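PDB 1UP7: 6-phospho-beta-glucosidase from Thermotoga maritima, which hydrolyses cellobiose 6'-phosphate to glucose 6-phosphate and glucose, as a family 4 glycosidase that depends on NAD+ and a manganese ion. Local coordinates for the interface of chains A and B and the interface of chains A and C. Coordinates in Å, arbitrary orientation; residue numbers count along the deposited sequence, not the author numbering. Chains: chain A/B/C, 6-phospho-beta-glucosidase.

Contact 1: the interface of chains A and B. Residues chain A 183-184, 202, 204-205; chain B 310, 341-342, 344.
The chain A backbone leaves strand 195-203 through A:Lys204, in the left-handed helical region, and A:Gly205, also at positive phi, a turn that faces B:Asp310 and B:Ser342 in this two-fold symmetric A-B interface of a family 4 glycosidase. B:Arg341 supplies a direct polar link. Its chain is extended, with CG anti to the backbone N (chi1 -171°), and B:Arg341 NH2 donates to the backbone carbonyl A:Glu183 O at 2.7 Å, close to the carbonyl plane. B:Arg341 NH1 lies 2.7 Å from water 1, which also bonds to A:Glu183 O. Within chain B the guanidinium is fixed side-on by B:Asp310: B:Arg341 NE lies 2.8 Å from B:Asp310 OD1 in a salt bridge, and NH2 bonds to OD2, both meeting the carboxylate from above its plane. B:Asp310 OD1 also accepts from B:Ser342 OG at 2.7 Å, on its anti lone pair, so at least two donors grip this oxygen. The hydroxyl-bearing B:Ser342 CB rests 3.8 Å from A:Gly205 CA. Further along, B:Arg344 bends at chi3 (-116°) and meets A:Phe202 tip to tip, the guanidinium and ring planes 51° apart. This is a cation-pi contact displaced toward the ring rim, with B:Arg344 NE 3.5 Å from A:Phe202 CE2.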
ATOM      1  N   GLU A 183      11.703 -16.541  27.436  1.00 20.55           N
ATOM      2  CA  GLU A 183      12.240 -16.332  26.101  1.00 20.94           C
ATOM      3  C   GLU A 183      12.061 -17.543  25.171  1.00 20.08           C
ATOM      4  O   GLU A 183      12.235 -17.408  23.963  1.00 20.27           O
ATOM      5  CB  GLU A 183      13.706 -15.897  26.166  1.00 21.77           C
ATOM      6  CG  GLU A 183      14.612 -16.877  26.901  1.00 25.11           C
ATOM      7  CD  GLU A 183      16.083 -16.650  26.601  1.00 30.23           C
ATOM      8  OE1 GLU A 183      16.522 -15.472  26.593  1.00 33.96           O
ATOM      9  OE2 GLU A 183      16.803 -17.648  26.374  1.00 32.16           O
ATOM     10  N   ASP A 184      11.692 -18.696  25.722  1.00 19.08           N
ATOM     11  CA  ASP A 184      11.351 -19.864  24.914  1.00 18.56           C
ATOM     12  C   ASP A 184       9.991 -19.731  24.247  1.00 18.11           C
ATOM     13  O   ASP A 184       9.684 -20.488  23.324  1.00 18.33           O
ATOM     14  CB  ASP A 184      11.372 -21.139  25.762  1.00 18.68           C
ATOM     15  CG  ASP A 184      12.729 -21.410  26.400  1.00 20.60           C
ATOM     16  OD1 ASP A 184      13.774 -21.031  25.819  1.00 21.86           O
ATOM     17  OD2 ASP A 184      12.851 -22.042  27.482  1.00 23.45           O
ATOM     18  N   PHE A 202       4.249 -20.681  20.105  1.00 16.42           N
ATOM     19  CA  PHE A 202       5.400 -21.546  19.948  1.00 16.78           C
ATOM     20  C   PHE A 202       6.184 -21.600  21.264  1.00 17.20           C
ATOM     21  O   PHE A 202       6.451 -20.559  21.875  1.00 17.46           O
ATOM     22  CB  PHE A 202       6.349 -21.025  18.849  1.00 16.82           C
ATOM     23  CG  PHE A 202       5.759 -20.998  17.455  1.00 15.59           C
ATOM     24  CD1 PHE A 202       5.065 -19.868  16.994  1.00 14.69           C
ATOM     25  CD2 PHE A 202       5.943 -22.071  16.588  1.00 12.95           C
ATOM     26  CE1 PHE A 202       4.542 -19.847  15.693  1.00 15.26           C
ATOM     27  CE2 PHE A 202       5.416 -22.050  15.287  1.00 12.81           C
ATOM     28  CZ  PHE A 202       4.718 -20.939  14.842  1.00 12.06           C
ATOM     29  N   LYS A 204       9.809 -23.231  22.593  1.00 17.75           N
ATOM     30  CA  LYS A 204      11.040 -23.844  22.072  1.00 18.76           C
ATOM     31  C   LYS A 204      10.927 -24.293  20.589  1.00 18.71           C
ATOM     32  O   LYS A 204      11.446 -25.348  20.201  1.00 18.05           O
ATOM     33  CB  LYS A 204      11.508 -25.018  22.956  1.00 19.03           C
ATOM     34  CG  LYS A 204      12.105 -24.592  24.295  1.00 20.97           C
ATOM     35  CD  LYS A 204      12.377 -25.805  25.182  1.00 22.70           C
ATOM     36  CE  LYS A 204      12.618 -25.365  26.625  1.00 23.70           C
ATOM     37  NZ  LYS A 204      12.884 -26.515  27.549  1.00 23.57           N
ATOM     38  N   GLY A 205      10.228 -23.487  19.780  1.00 18.84           N
ATOM     39  CA  GLY A 205      10.036 -23.787  18.378  1.00 19.44           C
ATOM     40  C   GLY A 205       8.881 -24.693  18.028  1.00 19.96           C
ATOM     41  O   GLY A 205       8.499 -24.718  16.870  1.00 20.61           O
TER
ATOM     42  N   ASP B 310      16.467 -22.361  18.553  1.00 17.61           N
ATOM     43  CA  ASP B 310      15.461 -21.379  18.912  1.00 17.43           C
ATOM     44  C   ASP B 310      16.103 -20.132  19.559  1.00 17.48           C
ATOM     45  O   ASP B 310      15.435 -19.387  20.261  1.00 17.05           O
ATOM     46  CB  ASP B 310      14.411 -22.038  19.813  1.00 16.61           C
ATOM     47  CG  ASP B 310      13.122 -21.209  19.944  1.00 15.95           C
ATOM     48  OD1 ASP B 310      12.479 -20.888  18.935  1.00 13.37           O
ATOM     49  OD2 ASP B 310      12.667 -20.853  21.044  1.00 15.36           O
ATOM     50  N   ARG B 341      14.864 -18.092  13.220  1.00 16.14           N
ATOM     51  CA  ARG B 341      14.563 -18.871  14.428  1.00 16.03           C
ATOM     52  C   ARG B 341      13.723 -20.082  14.044  1.00 15.91           C
ATOM     53  O   ARG B 341      12.761 -19.948  13.301  1.00 16.08           O
ATOM     54  CB  ARG B 341      13.815 -17.976  15.430  1.00 15.49           C
ATOM     55  CG  ARG B 341      13.593 -18.551  16.841  1.00 14.29           C
ATOM     56  CD  ARG B 341      13.135 -17.505  17.857  1.00 12.45           C
ATOM     57  NE  ARG B 341      12.720 -18.100  19.128  1.00 13.58           N
ATOM     58  CZ  ARG B 341      12.474 -17.410  20.252  1.00 11.98           C
ATOM     59  NH1 ARG B 341      12.603 -16.088  20.266  1.00  9.68           N
ATOM     60  NH2 ARG B 341      12.111 -18.046  21.366  1.00  8.40           N
ATOM     61  N   SER B 342      14.125 -21.260  14.524  1.00 16.63           N
ATOM     62  CA  SER B 342      13.299 -22.485  14.466  1.00 16.55           C
ATOM     63  C   SER B 342      12.557 -22.701  13.129  1.00 16.75           C
ATOM     64  O   SER B 342      11.317 -22.761  13.112  1.00 16.34           O
ATOM     65  CB  SER B 342      12.279 -22.460  15.597  1.00 15.98           C
ATOM     66  OG  SER B 342      12.900 -22.565  16.865  1.00 16.50           O
ATOM     67  N   ARG B 344      12.021 -20.742  10.746  1.00 19.77           N
ATOM     68  CA  ARG B 344      11.303 -19.593  10.216  1.00 20.35           C
ATOM     69  C   ARG B 344      12.263 -18.451   9.942  1.00 20.38           C
ATOM     70  O   ARG B 344      13.304 -18.322  10.579  1.00 20.16           O
ATOM     71  CB  ARG B 344      10.142 -19.165  11.136  1.00 21.34           C
ATOM     72  CG  ARG B 344       9.314 -20.337  11.728  1.00 22.47           C
ATOM     73  CD  ARG B 344       8.149 -19.910  12.657  1.00 29.88           C
ATOM     74  NE  ARG B 344       8.275 -20.358  14.073  1.00 34.09           N
ATOM     75  CZ  ARG B 344       8.868 -19.641  15.054  1.00 34.18           C
ATOM     76  NH1 ARG B 344       9.437 -18.452  14.792  1.00 32.84           N
ATOM     77  NH2 ARG B 344       8.940 -20.140  16.288  1.00 32.74           N
TER
HETATM   78  O   HOH W   1      11.780 -14.920  22.612  1.00 40.77           O

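Contact 2: the interface of chains A and C. Residues chain A 228-229, 231-232, 235-236, 248-249, 356; chain C 384-385, 388, 396, 399.
Apolar packing dominates this patch of the two-fold A-C interface of a family 4 glycosidase, where helices 380-389 and 396-409 of chain C meet helix 230-236 of chain A. C:Val396 has 109 Å² of its surface buried by chain A and divides its branches. C:Val396 CG1, anti to the backbone N (chi1 164°), meets A:Pro229 CD tip to tip at 3.5 Å, while C:Val396 CG2 turns to A:Leu248 CB at 3.9 Å. A:Trp231 holds its indole in the crowded position between backbone N and carbonyl carbon (chi1 63°). The benzo end thereby reaches C:Leu384, whose CG is 3.7 Å from A:Trp231 CZ3, and also C:Ala399 CB; the carbonyl oxygen of C:Val396 lies in the indole plane at its edge. The C:Leu388 and A:Phe232 side chains cross obliquely, with C:Leu388 CD1 4.0 Å from A:Phe232 CD1, and C:Leu388 CB sits in plane at the edge of the A:Phe356 ring. Behind these contacts, A:Phe228 CD2 covers the centre of one A:Phe232 face and A:Val236 CG2 lies toward the rim of the opposite face, which probably limits that ring's rotation. Hydrogen bonds lie at both ends. The backbone amide C:Val396 N, at its helix start, donates to A:Leu248 O at 2.8 Å, nearly along the C=O axis (168°). The extended C:Lys385 passes A:Phe356 CB, its terminal amine NZ reaching A:Val236 O at 3.0 Å from above the carbonyl plane.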
ATOM      1  N   PHE A 228     -14.917 -16.598  28.215  1.00 22.94           N
ATOM      2  CA  PHE A 228     -15.452 -17.019  26.952  1.00 21.88           C
ATOM      3  C   PHE A 228     -15.657 -18.505  27.036  1.00 21.27           C
ATOM      4  O   PHE A 228     -14.808 -19.212  27.537  1.00 22.22           O
ATOM      5  CB  PHE A 228     -14.474 -16.602  25.897  1.00 21.34           C
ATOM      6  CG  PHE A 228     -14.297 -15.163  25.837  1.00 19.82           C
ATOM      7  CD1 PHE A 228     -13.323 -14.537  26.625  1.00 20.67           C
ATOM      8  CD2 PHE A 228     -15.111 -14.391  25.004  1.00 19.84           C
ATOM      9  CE1 PHE A 228     -13.143 -13.145  26.575  1.00 17.12           C
ATOM     10  CE2 PHE A 228     -14.957 -13.012  24.929  1.00 18.97           C
ATOM     11  CZ  PHE A 228     -13.946 -12.373  25.709  1.00 18.12           C
ATOM     12  N   PRO A 229     -16.820 -18.967  26.644  1.00 20.84           N
ATOM     13  CA  PRO A 229     -17.087 -20.413  26.627  1.00 19.95           C
ATOM     14  C   PRO A 229     -16.225 -21.131  25.581  1.00 20.08           C
ATOM     15  O   PRO A 229     -15.611 -20.498  24.715  1.00 20.48           O
ATOM     16  CB  PRO A 229     -18.584 -20.487  26.356  1.00 19.47           C
ATOM     17  CG  PRO A 229     -18.964 -19.154  25.804  1.00 19.86           C
ATOM     18  CD  PRO A 229     -17.959 -18.143  26.217  1.00 20.22           C
ATOM     19  N   TRP A 231     -16.920 -23.010  22.973  1.00 19.46           N
ATOM     20  CA  TRP A 231     -17.307 -22.867  21.584  1.00 19.01           C
ATOM     21  C   TRP A 231     -16.696 -21.602  20.949  1.00 18.67           C
ATOM     22  O   TRP A 231     -16.402 -21.560  19.752  1.00 19.13           O
ATOM     23  CB  TRP A 231     -18.826 -22.914  21.535  1.00 18.86           C
ATOM     24  CG  TRP A 231     -19.493 -21.795  22.251  1.00 17.80           C
ATOM     25  CD1 TRP A 231     -20.114 -21.845  23.474  1.00 15.74           C
ATOM     26  CD2 TRP A 231     -19.633 -20.456  21.779  1.00 13.71           C
ATOM     27  NE1 TRP A 231     -20.643 -20.615  23.770  1.00 14.77           N
ATOM     28  CE2 TRP A 231     -20.366 -19.750  22.739  1.00 13.24           C
ATOM     29  CE3 TRP A 231     -19.260 -19.800  20.602  1.00 13.91           C
ATOM     30  CZ2 TRP A 231     -20.719 -18.434  22.573  1.00 12.26           C
ATOM     31  CZ3 TRP A 231     -19.580 -18.490  20.451  1.00 15.66           C
ATOM     32  CH2 TRP A 231     -20.316 -17.813  21.432  1.00 14.17           C
ATOM     33  N   PHE A 232     -16.448 -20.608  21.793  1.00 18.57           N
ATOM     34  CA  PHE A 232     -15.889 -19.309  21.390  1.00 18.31           C
ATOM     35  C   PHE A 232     -14.476 -19.456  20.794  1.00 18.90           C
ATOM     36  O   PHE A 232     -14.136 -18.914  19.741  1.00 18.69           O
ATOM     37  CB  PHE A 232     -15.870 -18.331  22.587  1.00 17.36           C
ATOM     38  CG  PHE A 232     -15.194 -16.994  22.268  1.00 15.77           C
ATOM     39  CD1 PHE A 232     -15.906 -15.962  21.687  1.00 11.67           C
ATOM     40  CD2 PHE A 232     -13.854 -16.795  22.543  1.00 13.92           C
ATOM     41  CE1 PHE A 232     -15.289 -14.769  21.368  1.00 15.24           C
ATOM     42  CE2 PHE A 232     -13.204 -15.608  22.199  1.00 13.43           C
ATOM     43  CZ  PHE A 232     -13.921 -14.582  21.616  1.00 14.69           C
ATOM     44  N   SER A 235     -14.517 -21.397  17.552  1.00 19.39           N
ATOM     45  CA  SER A 235     -15.150 -20.641  16.474  1.00 19.47           C
ATOM     46  C   SER A 235     -14.230 -19.586  15.979  1.00 18.90           C
ATOM     47  O   SER A 235     -13.938 -19.492  14.806  1.00 19.50           O
ATOM     48  CB  SER A 235     -16.417 -19.997  17.012  1.00 18.84           C
ATOM     49  OG  SER A 235     -17.297 -21.059  17.315  1.00 22.84           O
ATOM     50  N   VAL A 236     -13.772 -18.779  16.921  1.00 18.48           N
ATOM     51  CA  VAL A 236     -12.977 -17.612  16.648  1.00 18.11           C
ATOM     52  C   VAL A 236     -11.521 -17.999  16.377  1.00 18.31           C
ATOM     53  O   VAL A 236     -10.835 -17.335  15.606  1.00 18.20           O
ATOM     54  CB  VAL A 236     -13.030 -16.649  17.851  1.00 18.33           C
ATOM     55  CG1 VAL A 236     -12.085 -15.485  17.671  1.00 17.31           C
ATOM     56  CG2 VAL A 236     -14.455 -16.149  18.085  1.00 18.32           C
ATOM     57  N   LEU A 248     -17.451  -7.877  23.583  1.00 17.96           N
ATOM     58  CA  LEU A 248     -18.190  -9.049  23.134  1.00 17.75           C
ATOM     59  C   LEU A 248     -19.169  -9.586  24.187  1.00 17.52           C
ATOM     60  O   LEU A 248     -20.063 -10.386  23.895  1.00 16.80           O
ATOM     61  CB  LEU A 248     -17.214 -10.136  22.703  1.00 17.86           C
ATOM     62  CG  LEU A 248     -16.481  -9.789  21.416  1.00 18.77           C
ATOM     63  CD1 LEU A 248     -15.218 -10.569  21.482  1.00 20.00           C
ATOM     64  CD2 LEU A 248     -17.310 -10.115  20.150  1.00 19.28           C
ATOM     65  N   MET A 249     -18.965  -9.129  25.424  1.00 17.22           N
ATOM     66  CA  MET A 249     -19.821  -9.450  26.577  1.00 17.15           C
ATOM     67  C   MET A 249     -20.348  -8.161  27.255  1.00 17.08           C
ATOM     68  O   MET A 249     -20.430  -8.079  28.497  1.00 16.69           O
ATOM     69  CB  MET A 249     -19.063 -10.300  27.609  1.00 16.56           C
ATOM     70  CG  MET A 249     -18.674 -11.678  27.126  1.00 18.72           C
ATOM     71  SD  MET A 249     -17.609 -12.561  28.289  1.00 22.79           S
ATOM     72  CE  MET A 249     -18.592 -12.712  29.540  1.00 19.97           C
ATOM     73  N   PHE A 356     -11.517 -11.044  11.985  1.00 17.53           N
ATOM     74  CA  PHE A 356     -12.239 -10.848  13.251  1.00 17.20           C
ATOM     75  C   PHE A 356     -11.468  -9.871  14.115  1.00 17.65           C
ATOM     76  O   PHE A 356     -12.024  -8.924  14.670  1.00 17.65           O
ATOM     77  CB  PHE A 356     -12.372 -12.170  14.016  1.00 16.51           C
ATOM     78  CG  PHE A 356     -13.157 -12.076  15.300  1.00 16.58           C
ATOM     79  CD1 PHE A 356     -14.544 -12.230  15.302  1.00 15.21           C
ATOM     80  CD2 PHE A 356     -12.513 -11.842  16.522  1.00 16.64           C
ATOM     81  CE1 PHE A 356     -15.271 -12.178  16.490  1.00 16.04           C
ATOM     82  CE2 PHE A 356     -13.236 -11.769  17.707  1.00 16.22           C
ATOM     83  CZ  PHE A 356     -14.630 -11.943  17.691  1.00 15.46           C
TER
ATOM     84  N   LEU C 384     -20.528 -18.389  13.795  1.00 19.08           N
ATOM     85  CA  LEU C 384     -20.565 -17.783  15.128  1.00 19.59           C
ATOM     86  C   LEU C 384     -19.548 -16.643  15.183  1.00 18.94           C
ATOM     87  O   LEU C 384     -19.837 -15.581  15.681  1.00 19.27           O
ATOM     88  CB  LEU C 384     -20.232 -18.836  16.192  1.00 18.64           C
ATOM     89  CG  LEU C 384     -21.225 -19.323  17.249  1.00 22.13           C
ATOM     90  CD1 LEU C 384     -22.683 -18.841  17.094  1.00 22.26           C
ATOM     91  CD2 LEU C 384     -21.181 -20.861  17.402  1.00 20.00           C
ATOM     92  N   LYS C 385     -18.362 -16.903  14.650  1.00 18.91           N
ATOM     93  CA  LYS C 385     -17.304 -15.923  14.542  1.00 18.77           C
ATOM     94  C   LYS C 385     -17.782 -14.703  13.732  1.00 18.59           C
ATOM     95  O   LYS C 385     -17.652 -13.560  14.179  1.00 18.39           O
ATOM     96  CB  LYS C 385     -16.096 -16.596  13.898  1.00 18.88           C
ATOM     97  CG  LYS C 385     -14.810 -15.749  13.861  1.00 17.63           C
ATOM     98  CD  LYS C 385     -13.706 -16.530  13.167  1.00 16.58           C
ATOM     99  CE  LYS C 385     -12.499 -15.656  12.982  1.00 17.21           C
ATOM    100  NZ  LYS C 385     -11.265 -16.371  12.788  1.00 16.94           N
ATOM    101  N   LEU C 388     -20.492 -12.680  15.694  1.00 19.43           N
ATOM    102  CA  LEU C 388     -19.951 -11.871  16.784  1.00 19.14           C
ATOM    103  C   LEU C 388     -19.210 -10.653  16.304  1.00 19.37           C
ATOM    104  O   LEU C 388     -19.004  -9.714  17.064  1.00 20.40           O
ATOM    105  CB  LEU C 388     -19.005 -12.680  17.670  1.00 18.83           C
ATOM    106  CG  LEU C 388     -19.638 -13.802  18.479  1.00 17.93           C
ATOM    107  CD1 LEU C 388     -18.563 -14.818  18.917  1.00 16.30           C
ATOM    108  CD2 LEU C 388     -20.404 -13.209  19.671  1.00 14.67           C
ATOM    109  N   VAL C 396     -21.699 -12.626  23.276  1.00 17.37           N
ATOM    110  CA  VAL C 396     -21.300 -14.017  23.436  1.00 16.76           C
ATOM    111  C   VAL C 396     -22.422 -14.867  24.048  1.00 17.34           C
ATOM    112  O   VAL C 396     -22.693 -15.982  23.552  1.00 16.62           O
ATOM    113  CB  VAL C 396     -19.988 -14.136  24.271  1.00 17.03           C
ATOM    114  CG1 VAL C 396     -19.741 -15.552  24.797  1.00 14.85           C
ATOM    115  CG2 VAL C 396     -18.792 -13.662  23.443  1.00 16.22           C
ATOM    116  N   ALA C 399     -25.094 -15.655  21.303  1.00 17.25           N
ATOM    117  CA  ALA C 399     -24.678 -16.013  19.940  1.00 17.67           C
ATOM    118  C   ALA C 399     -25.115 -17.438  19.540  1.00 17.93           C
ATOM    119  O   ALA C 399     -25.628 -17.652  18.423  1.00 17.29           O
ATOM    120  CB  ALA C 399     -23.164 -15.843  19.760  1.00 16.98           C
TER

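Contact 3: the interface of chains A and C. Residues chain A 332, 362-363, 366, 370, 389; chain C 355-356, 358-359, 362.
This is a two-fold, helix-against-helix interface between like subunits of a family 4 glycosidase, joining chains A and C in the four-chain assembly mainly by stacking and apolar packing; the homotetramer is a known state of the enzyme. Helix 355-376 of each subunit contributes. The two copies of His362 stack face to face, their planes 1° apart and centroids separated by 3.4 Å. Each imidazole has CG anti to its carbonyl carbon (chi1 -82° in chain A), and each ND1 lies over the centre of the opposite ring. A:Tyr332 OH fixes the rotation of A:His362, meeting ND1 at the ring edge, in plane, at 2.8 Å. The same phenol contacts water 3, which lies 2.8 Å from C:His362 NE2, so the hydroxyl is linked directly to one imidazole and through water to the other. If both rings were protonated, the stack would place like charges together, so a neutral form of at least one is plausible. Alongside, A:Met366 has 80 Å² buried by chain C. Its chain bends at chi2 and chi3, bringing A:Met366 SD 3.7 Å from C:His355 CD2 and 3.8 Å from C:Leu358 CB, while CB rests against C:Ser359 CB. A:Leu370 slides past C:His355 in the opposite direction, its CG 3.8 Å from C:His355 CB. C:Ser359 OG donates within its own helix to C:Phe356 O, on a carbonyl lone pair, and contacts water 2, which lies 2.7 Å from the carbonyl A:Ser389 O.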
ATOM      1  N   TYR A 332      -0.179   2.235  11.592  1.00 18.71           N
ATOM      2  CA  TYR A 332      -0.963   1.886  12.796  1.00 18.51           C
ATOM      3  C   TYR A 332       0.019   1.560  13.908  1.00 18.60           C
ATOM      4  O   TYR A 332       0.887   0.685  13.728  1.00 18.94           O
ATOM      5  CB  TYR A 332      -1.857   0.670  12.576  1.00 18.00           C
ATOM      6  CG  TYR A 332      -3.240   0.896  11.968  1.00 17.62           C
ATOM      7  CD1 TYR A 332      -3.518   1.997  11.127  1.00 15.92           C
ATOM      8  CD2 TYR A 332      -4.267  -0.018  12.223  1.00 16.26           C
ATOM      9  CE1 TYR A 332      -4.798   2.177  10.565  1.00 15.59           C
ATOM     10  CE2 TYR A 332      -5.564   0.159  11.683  1.00 17.25           C
ATOM     11  CZ  TYR A 332      -5.807   1.244  10.848  1.00 15.73           C
ATOM     12  OH  TYR A 332      -7.041   1.361  10.297  1.00 15.27           O
ATOM     13  N   HIS A 362      -9.332  -1.866  13.455  1.00 18.07           N
ATOM     14  CA  HIS A 362      -9.621  -0.742  12.581  1.00 17.90           C
ATOM     15  C   HIS A 362     -10.558   0.244  13.315  1.00 18.41           C
ATOM     16  O   HIS A 362     -10.295   1.435  13.364  1.00 18.75           O
ATOM     17  CB  HIS A 362     -10.307  -1.221  11.286  1.00 17.29           C
ATOM     18  CG  HIS A 362      -9.383  -1.743  10.237  1.00 16.63           C
ATOM     19  ND1 HIS A 362      -8.322  -1.009   9.738  1.00 15.88           N
ATOM     20  CD2 HIS A 362      -9.395  -2.910   9.542  1.00 16.05           C
ATOM     21  CE1 HIS A 362      -7.710  -1.707   8.797  1.00 13.70           C
ATOM     22  NE2 HIS A 362      -8.351  -2.855   8.645  1.00 16.36           N
ATOM     23  N   ALA A 363     -11.657  -0.250  13.879  1.00 18.20           N
ATOM     24  CA  ALA A 363     -12.662   0.644  14.470  1.00 19.02           C
ATOM     25  C   ALA A 363     -12.073   1.465  15.630  1.00 19.26           C
ATOM     26  O   ALA A 363     -12.264   2.684  15.743  1.00 19.31           O
ATOM     27  CB  ALA A 363     -13.941  -0.166  14.965  1.00 17.64           C
ATOM     28  N   MET A 366      -9.544   4.096  14.373  1.00 17.56           N
ATOM     29  CA  MET A 366     -10.187   5.289  13.808  1.00 17.66           C
ATOM     30  C   MET A 366     -10.648   6.181  14.963  1.00 17.43           C
ATOM     31  O   MET A 366     -10.502   7.382  14.945  1.00 17.27           O
ATOM     32  CB  MET A 366     -11.348   4.897  12.879  1.00 17.04           C
ATOM     33  CG  MET A 366     -10.916   4.125  11.628  1.00 15.32           C
ATOM     34  SD  MET A 366      -9.783   5.122  10.593  1.00 18.59           S
ATOM     35  CE  MET A 366      -8.168   4.559  11.146  1.00 13.59           C
ATOM     36  N   LEU A 370      -9.488  10.075  15.765  1.00 18.81           N
ATOM     37  CA  LEU A 370     -10.519  11.101  15.881  1.00 18.65           C
ATOM     38  C   LEU A 370     -10.399  11.800  17.248  1.00 19.06           C
ATOM     39  O   LEU A 370     -10.593  13.022  17.354  1.00 19.18           O
ATOM     40  CB  LEU A 370     -11.926  10.504  15.732  1.00 18.67           C
ATOM     41  CG  LEU A 370     -12.388  10.168  14.299  1.00 19.04           C
ATOM     42  CD1 LEU A 370     -13.664   9.310  14.332  1.00 12.95           C
ATOM     43  CD2 LEU A 370     -12.567  11.453  13.439  1.00 12.96           C
ATOM     44  N   SER A 389     -17.818   7.504  17.443  1.00 18.90           N
ATOM     45  CA  SER A 389     -17.135   6.482  16.640  1.00 19.18           C
ATOM     46  C   SER A 389     -16.732   5.231  17.435  1.00 19.18           C
ATOM     47  O   SER A 389     -16.438   4.192  16.859  1.00 19.84           O
ATOM     48  CB  SER A 389     -15.883   7.062  15.945  1.00 19.16           C
ATOM     49  OG  SER A 389     -14.828   7.321  16.887  1.00 17.44           O
TER
ATOM     50  N   HIS C 355     -12.296   9.329   8.764  1.00 17.50           N
ATOM     51  CA  HIS C 355     -12.114   8.314   9.810  1.00 17.63           C
ATOM     52  C   HIS C 355     -13.402   7.831  10.436  1.00 17.71           C
ATOM     53  O   HIS C 355     -13.490   6.655  10.776  1.00 17.57           O
ATOM     54  CB  HIS C 355     -11.184   8.802  10.945  1.00 17.26           C
ATOM     55  CG  HIS C 355      -9.795   9.142  10.502  1.00 19.14           C
ATOM     56  ND1 HIS C 355      -9.059  10.159  11.075  1.00 19.54           N
ATOM     57  CD2 HIS C 355      -9.018   8.624   9.520  1.00 21.50           C
ATOM     58  CE1 HIS C 355      -7.893  10.255  10.464  1.00 19.00           C
ATOM     59  NE2 HIS C 355      -7.844   9.339   9.514  1.00 21.68           N
ATOM     60  N   PHE C 356     -14.373   8.731  10.633  1.00 17.54           N
ATOM     61  CA  PHE C 356     -15.681   8.332  11.157  1.00 17.47           C
ATOM     62  C   PHE C 356     -16.349   7.342  10.201  1.00 17.49           C
ATOM     63  O   PHE C 356     -16.842   6.331  10.662  1.00 17.97           O
ATOM     64  CB  PHE C 356     -16.547   9.565  11.464  1.00 16.81           C
ATOM     65  CG  PHE C 356     -17.925   9.261  12.026  1.00 15.70           C
ATOM     66  CD1 PHE C 356     -18.999   9.002  11.173  1.00 14.06           C
ATOM     67  CD2 PHE C 356     -18.162   9.308  13.412  1.00 15.31           C
ATOM     68  CE1 PHE C 356     -20.293   8.780  11.682  1.00 14.15           C
ATOM     69  CE2 PHE C 356     -19.435   9.098  13.947  1.00 15.46           C
ATOM     70  CZ  PHE C 356     -20.526   8.832  13.082  1.00 14.87           C
ATOM     71  N   LEU C 358     -14.787   5.483   7.907  1.00 18.36           N
ATOM     72  CA  LEU C 358     -13.912   4.300   7.937  1.00 18.38           C
ATOM     73  C   LEU C 358     -14.159   3.367   9.105  1.00 18.82           C
ATOM     74  O   LEU C 358     -14.058   2.139   8.938  1.00 19.06           O
ATOM     75  CB  LEU C 358     -12.424   4.704   7.891  1.00 18.01           C
ATOM     76  CG  LEU C 358     -11.813   4.695   6.476  1.00 18.84           C
ATOM     77  CD1 LEU C 358     -12.616   5.505   5.453  1.00 16.50           C
ATOM     78  CD2 LEU C 358     -10.365   5.124   6.445  1.00 18.06           C
ATOM     79  N   SER C 359     -14.472   3.922  10.278  1.00 18.70           N
ATOM     80  CA  SER C 359     -14.778   3.078  11.435  1.00 19.56           C
ATOM     81  C   SER C 359     -15.880   2.087  11.108  1.00 19.45           C
ATOM     82  O   SER C 359     -15.751   0.929  11.472  1.00 20.38           O
ATOM     83  CB  SER C 359     -15.120   3.869  12.716  1.00 19.18           C
ATOM     84  OG  SER C 359     -16.427   4.445  12.676  1.00 20.63           O
ATOM     85  N   HIS C 362     -14.711  -0.438   7.579  1.00 18.15           N
ATOM     86  CA  HIS C 362     -13.802  -1.504   7.979  1.00 18.12           C
ATOM     87  C   HIS C 362     -14.480  -2.595   8.776  1.00 18.54           C
ATOM     88  O   HIS C 362     -14.291  -3.766   8.464  1.00 18.83           O
ATOM     89  CB  HIS C 362     -12.679  -0.968   8.841  1.00 17.40           C
ATOM     90  CG  HIS C 362     -11.536  -0.401   8.081  1.00 16.65           C
ATOM     91  ND1 HIS C 362     -10.903  -1.084   7.073  1.00 18.29           N
ATOM     92  CD2 HIS C 362     -10.880   0.782   8.208  1.00 15.09           C
ATOM     93  CE1 HIS C 362      -9.912  -0.342   6.597  1.00 15.56           C
ATOM     94  NE2 HIS C 362      -9.867   0.782   7.284  1.00 13.72           N
TER
HETATM   95  O   HOH W   2     -17.766   3.046  14.796  1.00 29.75           O
HETATM   96  O   HOH W   3      -7.730   2.516   7.537  1.00 38.79           O

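Contacts 2 and 3 belong to one A-C interface, their C-alpha centres about 22 Å apart, and both draw on helices 355-376 and 380-389; Phe356 takes part in each, from chain A in contact 2 and from chain C in contact 3. Contact 1 lies on another face, about 30 Å from contact 2 and 35 Å from contact 3, and joins A to B. Two separate two-fold interfaces on one subunit fit a tetramer and the dimer-tetramer equilibrium, though the structure alone does not show which persists in the dimer. The centre of contact 2 is about 13 Å from the catalytic A:Tyr243, against 27 Å for contact 1.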